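Oligopeptide ABC transporter OppAIV (Borrelia burgdorferi B31, PDB 4GL8) probably binds oligopeptides outside the cell membrane and delivers them to an ABC transporter for uptake. Local coordinates at residues A[220-225]-A[239-244]; A[261-266]-A[500-505]. All blocks are in the same frame, centred on the assembly; numbering follows the deposited sequence.

Contact 1: residues A[220-225]-A[239-244]; sequences VVLEKN and IIFFVT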
ATOM      1  N   VAL A 220       4.495   3.528  19.335  1.00 30.19           N
ATOM      2  CA  VAL A 220       3.375   2.597  19.419  1.00 28.89           C
ATOM      3  C   VAL A 220       3.986   1.351  20.067  1.00 27.16           C
ATOM      4  O   VAL A 220       4.916   0.779  19.528  1.00 26.65           O
ATOM      5  CB  VAL A 220       2.786   2.282  18.026  1.00 27.84           C
ATOM      6  CG1 VAL A 220       1.518   1.457  18.141  1.00 28.21           C
ATOM      7  CG2 VAL A 220       2.528   3.561  17.247  1.00 28.73           C
ATOM      8  N   VAL A 221       3.480   0.969  21.232  1.00 26.71           N
ATOM      9  CA  VAL A 221       3.995  -0.170  21.971  1.00 26.05           C
ATOM     10  C   VAL A 221       3.005  -1.313  21.877  1.00 25.60           C
ATOM     11  O   VAL A 221       1.829  -1.187  22.268  1.00 26.53           O
ATOM     12  CB  VAL A 221       4.271   0.175  23.442  1.00 26.93           C
ATOM     13  CG1 VAL A 221       5.007  -0.966  24.140  1.00 26.94           C
ATOM     14  CG2 VAL A 221       5.088   1.469  23.547  1.00 27.73           C
ATOM     15  N   LEU A 222       3.491  -2.418  21.340  1.00 24.63           N
ATOM     16  CA  LEU A 222       2.737  -3.660  21.273  1.00 24.96           C
ATOM     17  C   LEU A 222       3.224  -4.620  22.344  1.00 26.32           C
ATOM     18  O   LEU A 222       4.415  -4.654  22.646  1.00 26.37           O
ATOM     19  CB  LEU A 222       2.924  -4.314  19.912  1.00 23.71           C
ATOM     20  CG  LEU A 222       2.084  -3.846  18.724  1.00 23.12           C
ATOM     21  CD1 LEU A 222       1.883  -2.349  18.724  1.00 23.90           C
ATOM     22  CD2 LEU A 222       2.682  -4.328  17.402  1.00 21.54           C
ATOM     23  N   GLU A 223       2.315  -5.417  22.912  1.00 27.72           N
ATOM     24  CA  GLU A 223       2.741  -6.483  23.800  1.00 28.79           C
ATOM     25  C   GLU A 223       2.157  -7.824  23.373  1.00 28.31           C
ATOM     26  O   GLU A 223       1.069  -7.888  22.769  1.00 28.16           O
ATOM     27  CB  GLU A 223       2.429  -6.165  25.263  1.00 31.56           C
ATOM     28  CG  GLU A 223       0.993  -6.427  25.704  1.00 34.09           C
ATOM     29  CD  GLU A 223       0.656  -5.873  27.107  1.00 36.25           C
ATOM     30  OE1 GLU A 223      -0.433  -5.278  27.245  1.00 38.08           O
ATOM     31  OE2 GLU A 223       1.454  -6.017  28.057  1.00 37.02           O
ATOM     32  N   LYS A 224       2.873  -8.896  23.710  1.00 27.37           N
ATOM     33  CA  LYS A 224       2.439 -10.251  23.381  1.00 26.98           C
ATOM     34  C   LYS A 224       0.994 -10.470  23.819  1.00 27.70           C
ATOM     35  O   LYS A 224       0.632 -10.111  24.955  1.00 27.18           O
ATOM     36  CB  LYS A 224       3.336 -11.308  24.051  1.00 27.24           C
ATOM     37  CG  LYS A 224       2.937 -12.744  23.717  1.00 27.40           C
ATOM     38  CD  LYS A 224       3.945 -13.788  24.166  1.00 27.93           C
ATOM     39  CE  LYS A 224       3.337 -15.159  23.982  1.00 28.60           C
ATOM     40  NZ  LYS A 224       4.288 -16.281  24.223  1.00 30.00           N
ATOM     41  N   ASN A 225       0.191 -11.031  22.897  1.00 26.64           N
ATOM     42  CA  ASN A 225      -1.187 -11.448  23.166  1.00 27.54           C
ATOM     43  C   ASN A 225      -1.225 -12.950  23.418  1.00 30.06           C
ATOM     44  O   ASN A 225      -1.014 -13.742  22.506  1.00 32.12           O
ATOM     45  CB  ASN A 225      -2.096 -11.092  21.996  1.00 26.13           C
ATOM     46  CG  ASN A 225      -3.430 -11.832  22.033  1.00 25.86           C
ATOM     47  OD1 ASN A 225      -3.923 -12.182  23.086  1.00 26.31           O
ATOM     48  ND2 ASN A 225      -4.005 -12.076  20.868  1.00 24.83           N
ATOM     49  N   ILE A 239       7.051  -5.219  21.215  1.00 25.45           N
ATOM     50  CA  ILE A 239       7.618  -4.534  20.076  1.00 24.41           C
ATOM     51  C   ILE A 239       7.345  -3.062  20.242  1.00 24.68           C
ATOM     52  O   ILE A 239       6.218  -2.680  20.519  1.00 26.34           O
ATOM     53  CB  ILE A 239       7.025  -5.036  18.755  1.00 23.73           C
ATOM     54  CG1 ILE A 239       7.507  -6.448  18.491  1.00 23.71           C
ATOM     55  CG2 ILE A 239       7.401  -4.113  17.600  1.00 22.52           C
ATOM     56  CD1 ILE A 239       6.676  -7.127  17.432  1.00 24.35           C
ATOM     57  N   ILE A 240       8.375  -2.239  20.087  1.00 24.69           N
ATOM     58  CA  ILE A 240       8.202  -0.799  20.101  1.00 25.34           C
ATOM     59  C   ILE A 240       8.469  -0.192  18.715  1.00 24.92           C
ATOM     60  O   ILE A 240       9.589  -0.257  18.205  1.00 22.75           O
ATOM     61  CB  ILE A 240       9.104  -0.101  21.158  1.00 26.27           C
ATOM     62  CG1 ILE A 240       8.823  -0.645  22.575  1.00 27.31           C
ATOM     63  CG2 ILE A 240       8.862   1.419  21.129  1.00 26.24           C
ATOM     64  CD1 ILE A 240       9.771  -0.084  23.634  1.00 28.26           C
ATOM     65  N   PHE A 241       7.426   0.412  18.130  1.00 25.35           N
ATOM     66  CA  PHE A 241       7.559   1.183  16.893  1.00 25.16           C
ATOM     67  C   PHE A 241       7.898   2.611  17.259  1.00 27.42           C
ATOM     68  O   PHE A 241       7.072   3.304  17.832  1.00 28.98           O
ATOM     69  CB  PHE A 241       6.262   1.194  16.079  1.00 23.99           C
ATOM     70  CG  PHE A 241       5.944  -0.107  15.434  1.00 22.83           C
ATOM     71  CD1 PHE A 241       6.498  -0.436  14.209  1.00 22.28           C
ATOM     72  CD2 PHE A 241       5.123  -1.017  16.049  1.00 22.37           C
ATOM     73  CE1 PHE A 241       6.207  -1.638  13.602  1.00 21.48           C
ATOM     74  CE2 PHE A 241       4.836  -2.227  15.451  1.00 21.47           C
ATOM     75  CZ  PHE A 241       5.374  -2.538  14.224  1.00 21.36           C
ATOM     76  N   PHE A 242       9.115   3.041  16.944  1.00 29.68           N
ATOM     77  CA  PHE A 242       9.514   4.427  17.125  1.00 33.43           C
ATOM     78  C   PHE A 242       9.185   5.216  15.883  1.00 33.90           C
ATOM     79  O   PHE A 242       9.547   4.856  14.772  1.00 34.66           O
ATOM     80  CB  PHE A 242      11.000   4.542  17.432  1.00 37.05           C
ATOM     81  CG  PHE A 242      11.326   4.352  18.870  1.00 40.44           C
ATOM     82  CD1 PHE A 242      11.320   5.438  19.741  1.00 43.38           C
ATOM     83  CD2 PHE A 242      11.628   3.083  19.371  1.00 43.29           C
ATOM     84  CE1 PHE A 242      11.623   5.263  21.087  1.00 45.97           C
ATOM     85  CE2 PHE A 242      11.936   2.902  20.716  1.00 45.02           C
ATOM     86  CZ  PHE A 242      11.936   3.994  21.573  1.00 46.18           C
ATOM     87  N   VAL A 243       8.443   6.286  16.084  1.00 36.08           N
ATOM     88  CA  VAL A 243       8.065   7.167  15.011  1.00 37.45           C
ATOM     89  C   VAL A 243       9.088   8.294  14.958  1.00 40.17           C
ATOM     90  O   VAL A 243       9.566   8.764  16.009  1.00 43.57           O
ATOM     91  CB  VAL A 243       6.697   7.776  15.285  1.00 38.50           C
ATOM     92  CG1 VAL A 243       6.381   8.820  14.230  1.00 41.22           C
ATOM     93  CG2 VAL A 243       5.652   6.678  15.331  1.00 37.63           C
ATOM     94  N   THR A 244       9.443   8.687  13.742  1.00 39.71           N
ATOM     95  CA  THR A 244      10.218   9.897  13.476  1.00 40.58           C
ATOM     96  C   THR A 244      10.477   9.942  11.979  1.00 41.83           C
ATOM     97  O   THR A 244      10.776   8.908  11.375  1.00 41.25           O
ATOM     98  CB  THR A 244      11.555   9.990  14.255  1.00 40.04           C
ATOM     99  OG1 THR A 244      12.331  11.085  13.757  1.00 38.69           O
ATOM    100  CG2 THR A 244      12.361   8.727  14.128  1.00 39.49           C
TER
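L222 and F241 meet diagonally across two neighbouring antiparallel strands, the leucine's CD2 methyl reaching the rim of the phenylalanine ring at CE2, 3.6 Å away. The methyl lies near the ring plane, so this is an edge contact and not packing over a face. F241 gets there because its CG stands anti to its own carbonyl carbon (chi1 -72°), which swings the ring back along the strand toward L222. The same edge also borders the carbonyl oxygen of V220, 3.9 Å from F241 CD2. Closer to the backbone, V220 CB faces F241 CB at 4.1 Å, and L222 CB faces I239 CB at 4.3 Å, making one buried apolar surface. On the other side of the sheet V221 and I240 stand abreast, with their CG1 atoms 4.1 Å apart; this pair is partly exposed.

Four backbone hydrogen bonds join the two strands edge to edge, in the plane between these faces. V220 and F241 exchange a pair of them, as do L222 and I239, while V221 with I240 is the non-hydrogen-bonded pair between. L222 O accepts twice, from I239 N at 3.1 Å and from the hydroxyl of S238. In the fold, strand 238-242 has strand 219-224 along one edge and the parallel strand 31-35 along the other, where L34 meets both I239 and F241; strand 209-215 pairs with 219-224 beyond. The side chains that meet here are all hydrocarbon, so the specific polar bonding between the two segments is left to main-chain groups, while the buried face is joined by shape and dispersion.

Contact 2: residues A[261-266]-A[500-505]; sequences AIFKNV and SSYLFR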
ATOM      1  N   ALA A 261      16.251  -2.127  14.562  1.00 23.44           N
ATOM      2  CA  ALA A 261      16.032  -2.087  13.119  1.00 23.55           C
ATOM      3  C   ALA A 261      15.486  -0.772  12.638  1.00 23.92           C
ATOM      4  O   ALA A 261      14.830  -0.045  13.388  1.00 25.37           O
ATOM      5  CB  ALA A 261      15.082  -3.197  12.706  1.00 23.05           C
ATOM      6  N   ILE A 262      15.742  -0.482  11.368  1.00 24.91           N
ATOM      7  CA  ILE A 262      15.158   0.649  10.672  1.00 25.20           C
ATOM      8  C   ILE A 262      14.624   0.142   9.328  1.00 26.59           C
ATOM      9  O   ILE A 262      15.391  -0.326   8.485  1.00 27.76           O
ATOM     10  CB  ILE A 262      16.191   1.773  10.440  1.00 25.80           C
ATOM     11  CG1 ILE A 262      16.722   2.301  11.762  1.00 26.56           C
ATOM     12  CG2 ILE A 262      15.562   2.948   9.716  1.00 27.06           C
ATOM     13  CD1 ILE A 262      17.787   3.372  11.619  1.00 27.04           C
ATOM     14  N   PHE A 263      13.316   0.231   9.117  1.00 27.72           N
ATOM     15  CA  PHE A 263      12.710  -0.254   7.873  1.00 28.57           C
ATOM     16  C   PHE A 263      12.516   0.929   6.949  1.00 29.60           C
ATOM     17  O   PHE A 263      11.817   1.870   7.280  1.00 28.06           O
ATOM     18  CB  PHE A 263      11.368  -0.953   8.153  1.00 28.57           C
ATOM     19  CG  PHE A 263      11.494  -2.336   8.763  1.00 28.71           C
ATOM     20  CD1 PHE A 263      12.733  -2.852   9.181  1.00 29.07           C
ATOM     21  CD2 PHE A 263      10.354  -3.124   8.941  1.00 28.13           C
ATOM     22  CE1 PHE A 263      12.825  -4.127   9.720  1.00 29.02           C
ATOM     23  CE2 PHE A 263      10.446  -4.396   9.481  1.00 27.68           C
ATOM     24  CZ  PHE A 263      11.678  -4.899   9.880  1.00 27.47           C
ATOM     25  N   LYS A 264      13.200   0.896   5.813  1.00 32.86           N
ATOM     26  CA  LYS A 264      12.984   1.858   4.723  1.00 36.87           C
ATOM     27  C   LYS A 264      13.561   3.253   5.011  1.00 36.41           C
ATOM     28  O   LYS A 264      14.210   3.833   4.137  1.00 36.24           O
ATOM     29  CB  LYS A 264      11.489   1.956   4.340  1.00 39.15           C
ATOM     30  CG  LYS A 264      10.891   0.686   3.748  1.00 41.84           C
ATOM     31  CD  LYS A 264       9.359   0.746   3.642  1.00 43.59           C
ATOM     32  CE  LYS A 264       8.858   1.725   2.578  1.00 47.19           C
ATOM     33  NZ  LYS A 264       8.708   1.124   1.212  1.00 50.22           N
ATOM     34  N   ASN A 265      13.371   3.761   6.230  1.00 35.22           N
ATOM     35  CA  ASN A 265      13.727   5.142   6.576  1.00 35.23           C
ATOM     36  C   ASN A 265      15.223   5.337   6.882  1.00 35.09           C
ATOM     37  O   ASN A 265      15.583   5.863   7.937  1.00 36.02           O
ATOM     38  CB  ASN A 265      12.878   5.603   7.785  1.00 35.49           C
ATOM     39  CG  ASN A 265      13.041   7.092   8.104  1.00 36.54           C
ATOM     40  OD1 ASN A 265      13.143   7.920   7.194  1.00 36.05           O
ATOM     41  ND2 ASN A 265      13.068   7.437   9.405  1.00 36.50           N
ATOM     42  N   VAL A 266      16.085   4.917   5.966  1.00 33.90           N
ATOM     43  CA  VAL A 266      17.540   5.072   6.133  1.00 34.79           C
ATOM     44  C   VAL A 266      18.048   6.420   5.592  1.00 34.71           C
ATOM     45  O   VAL A 266      17.368   7.072   4.817  1.00 32.59           O
ATOM     46  CB  VAL A 266      18.303   3.938   5.449  1.00 34.84           C
ATOM     47  CG1 VAL A 266      17.849   2.608   6.017  1.00 34.97           C
ATOM     48  CG2 VAL A 266      18.113   3.981   3.930  1.00 35.41           C
ATOM     49  N   SER A 500      13.412  -1.186  -1.553  1.00 30.89           N
ATOM     50  CA  SER A 500      13.498  -0.632  -0.210  1.00 30.60           C
ATOM     51  C   SER A 500      14.755  -1.084   0.523  1.00 28.67           C
ATOM     52  O   SER A 500      15.270  -2.158   0.289  1.00 26.56           O
ATOM     53  CB  SER A 500      12.278  -1.042   0.591  1.00 32.79           C
ATOM     54  OG  SER A 500      11.186  -0.189   0.290  1.00 37.18           O
ATOM     55  N   SER A 501      15.198  -0.261   1.458  1.00 28.27           N
ATOM     56  CA  SER A 501      16.430  -0.494   2.202  1.00 28.23           C
ATOM     57  C   SER A 501      16.087  -0.763   3.665  1.00 27.88           C
ATOM     58  O   SER A 501      15.102  -0.246   4.166  1.00 26.77           O
ATOM     59  CB  SER A 501      17.331   0.738   2.085  1.00 28.63           C
ATOM     60  OG  SER A 501      18.067   0.732   0.872  1.00 28.29           O
ATOM     61  N   TYR A 502      16.863  -1.611   4.336  1.00 28.69           N
ATOM     62  CA  TYR A 502      16.612  -1.911   5.758  1.00 28.64           C
ATOM     63  C   TYR A 502      17.903  -2.089   6.532  1.00 29.75           C
ATOM     64  O   TYR A 502      18.920  -2.550   5.965  1.00 29.78           O
ATOM     65  CB  TYR A 502      15.806  -3.206   5.927  1.00 28.79           C
ATOM     66  CG  TYR A 502      14.622  -3.358   5.018  1.00 28.37           C
ATOM     67  CD1 TYR A 502      13.313  -3.172   5.500  1.00 28.37           C
ATOM     68  CD2 TYR A 502      14.794  -3.714   3.680  1.00 27.61           C
ATOM     69  CE1 TYR A 502      12.228  -3.313   4.668  1.00 27.73           C
ATOM     70  CE2 TYR A 502      13.707  -3.857   2.841  1.00 28.49           C
ATOM     71  CZ  TYR A 502      12.427  -3.657   3.336  1.00 28.46           C
ATOM     72  OH  TYR A 502      11.347  -3.808   2.499  1.00 30.02           O
ATOM     73  N   LEU A 503      17.857  -1.731   7.819  1.00 29.50           N
ATOM     74  CA  LEU A 503      18.903  -2.109   8.773  1.00 29.94           C
ATOM     75  C   LEU A 503      18.248  -2.988   9.811  1.00 29.51           C
ATOM     76  O   LEU A 503      17.177  -2.664  10.311  1.00 29.61           O
ATOM     77  CB  LEU A 503      19.548  -0.887   9.453  1.00 30.95           C
ATOM     78  CG  LEU A 503      20.338   0.051   8.528  1.00 31.46           C
ATOM     79  CD1 LEU A 503      20.593   1.393   9.203  1.00 32.49           C
ATOM     80  CD2 LEU A 503      21.652  -0.580   8.102  1.00 32.10           C
ATOM     81  N   PHE A 504      18.910  -4.086  10.155  1.00 30.29           N
ATOM     82  CA  PHE A 504      18.380  -5.077  11.101  1.00 29.32           C
ATOM     83  C   PHE A 504      19.574  -5.730  11.790  1.00 29.85           C
ATOM     84  O   PHE A 504      20.500  -6.183  11.132  1.00 28.82           O
ATOM     85  CB  PHE A 504      17.537  -6.090  10.326  1.00 28.33           C
ATOM     86  CG  PHE A 504      17.031  -7.250  11.140  1.00 27.90           C
ATOM     87  CD1 PHE A 504      15.877  -7.134  11.918  1.00 27.66           C
ATOM     88  CD2 PHE A 504      17.648  -8.479  11.060  1.00 28.22           C
ATOM     89  CE1 PHE A 504      15.392  -8.218  12.641  1.00 27.68           C
ATOM     90  CE2 PHE A 504      17.173  -9.568  11.788  1.00 28.71           C
ATOM     91  CZ  PHE A 504      16.040  -9.440  12.577  1.00 27.93           C
ATOM     92  N   ARG A 505      19.535  -5.749  13.118  1.00 29.93           N
ATOM     93  CA  ARG A 505      20.613  -6.261  13.950  1.00 30.13           C
ATOM     94  C   ARG A 505      20.633  -7.793  13.933  1.00 30.75           C
ATOM     95  O   ARG A 505      20.161  -8.456  14.872  1.00 29.75           O
ATOM     96  CB  ARG A 505      20.459  -5.709  15.378  1.00 30.31           C
ATOM     97  CG  ARG A 505      20.804  -4.216  15.498  1.00 29.68           C
ATOM     98  CD  ARG A 505      22.304  -3.945  15.348  1.00 30.16           C
ATOM     99  NE  ARG A 505      23.127  -4.724  16.297  1.00 31.10           N
ATOM    100  CZ  ARG A 505      23.388  -4.386  17.565  1.00 31.14           C
ATOM    101  NH1 ARG A 505      22.927  -3.256  18.112  1.00 30.64           N
ATOM    102  NH2 ARG A 505      24.100  -5.206  18.313  1.00 31.77           N
TER
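F263 and Y502 form a T-shaped pair at the apolar centre, the edge of the tyrosine turned toward the face of the phenylalanine, with centroids 5.5 Å apart and planes at 82°. Y502 CD1 makes the closest approach, 3.7 Å from F263 CD1. W512 joins the cluster, stacking on F263 and meeting Y502 edge-to-face. Next along this face, A261 CB sits at the edge of the F504 ring, 4.1 Å from CD1. On the opposite face I262 and L503 project together, their CD1 methyls 4.2 Å apart, with V266 beyond, its CG2 3.8 Å from S501 CB.

The strands are antiparallel, and I262 and L503 are the hydrogen-bonded pair. Strand 261-263 lies between strands 31-35 and 492-504, so a strand near the C-terminus pairs directly with one from the middle of the chain, in this family 5 solute-binding protein.

Past the strand end, K264 N donates to S501 O at 2.8 Å. The lysine chain bends at chi3 and chi4 (70° and 89°), curling its NZ round to S500 OG, 3.0 Å off. The hydroxyl of Y502 is hydrogen-bonded to E518, a carboxylate that also forms a long, weak ion pair with K264, and S501 OG bonds to the hydroxyl of Y280.

How the contacts relate
Contact 1 and contact 2 lie with their centres 16 Å apart. Strand 31-35 connects them: it runs parallel to 238-242 on one side and to 261-263 on the other. Its N35 serves both, giving a side-chain hydrogen bond to F242 O of contact 1, accepting one from N265 ND2 of contact 2, and bonding through its backbone to A261 and F263. L34 likewise packs against I239 and F241 and against F263. The two contacts touch directly where T244 O comes 3.4 Å from N265 ND2, a packing approach and not a hydrogen bond. Both segments of contact 1 precede those of contact 2 in sequence, with helix 247-255 in between.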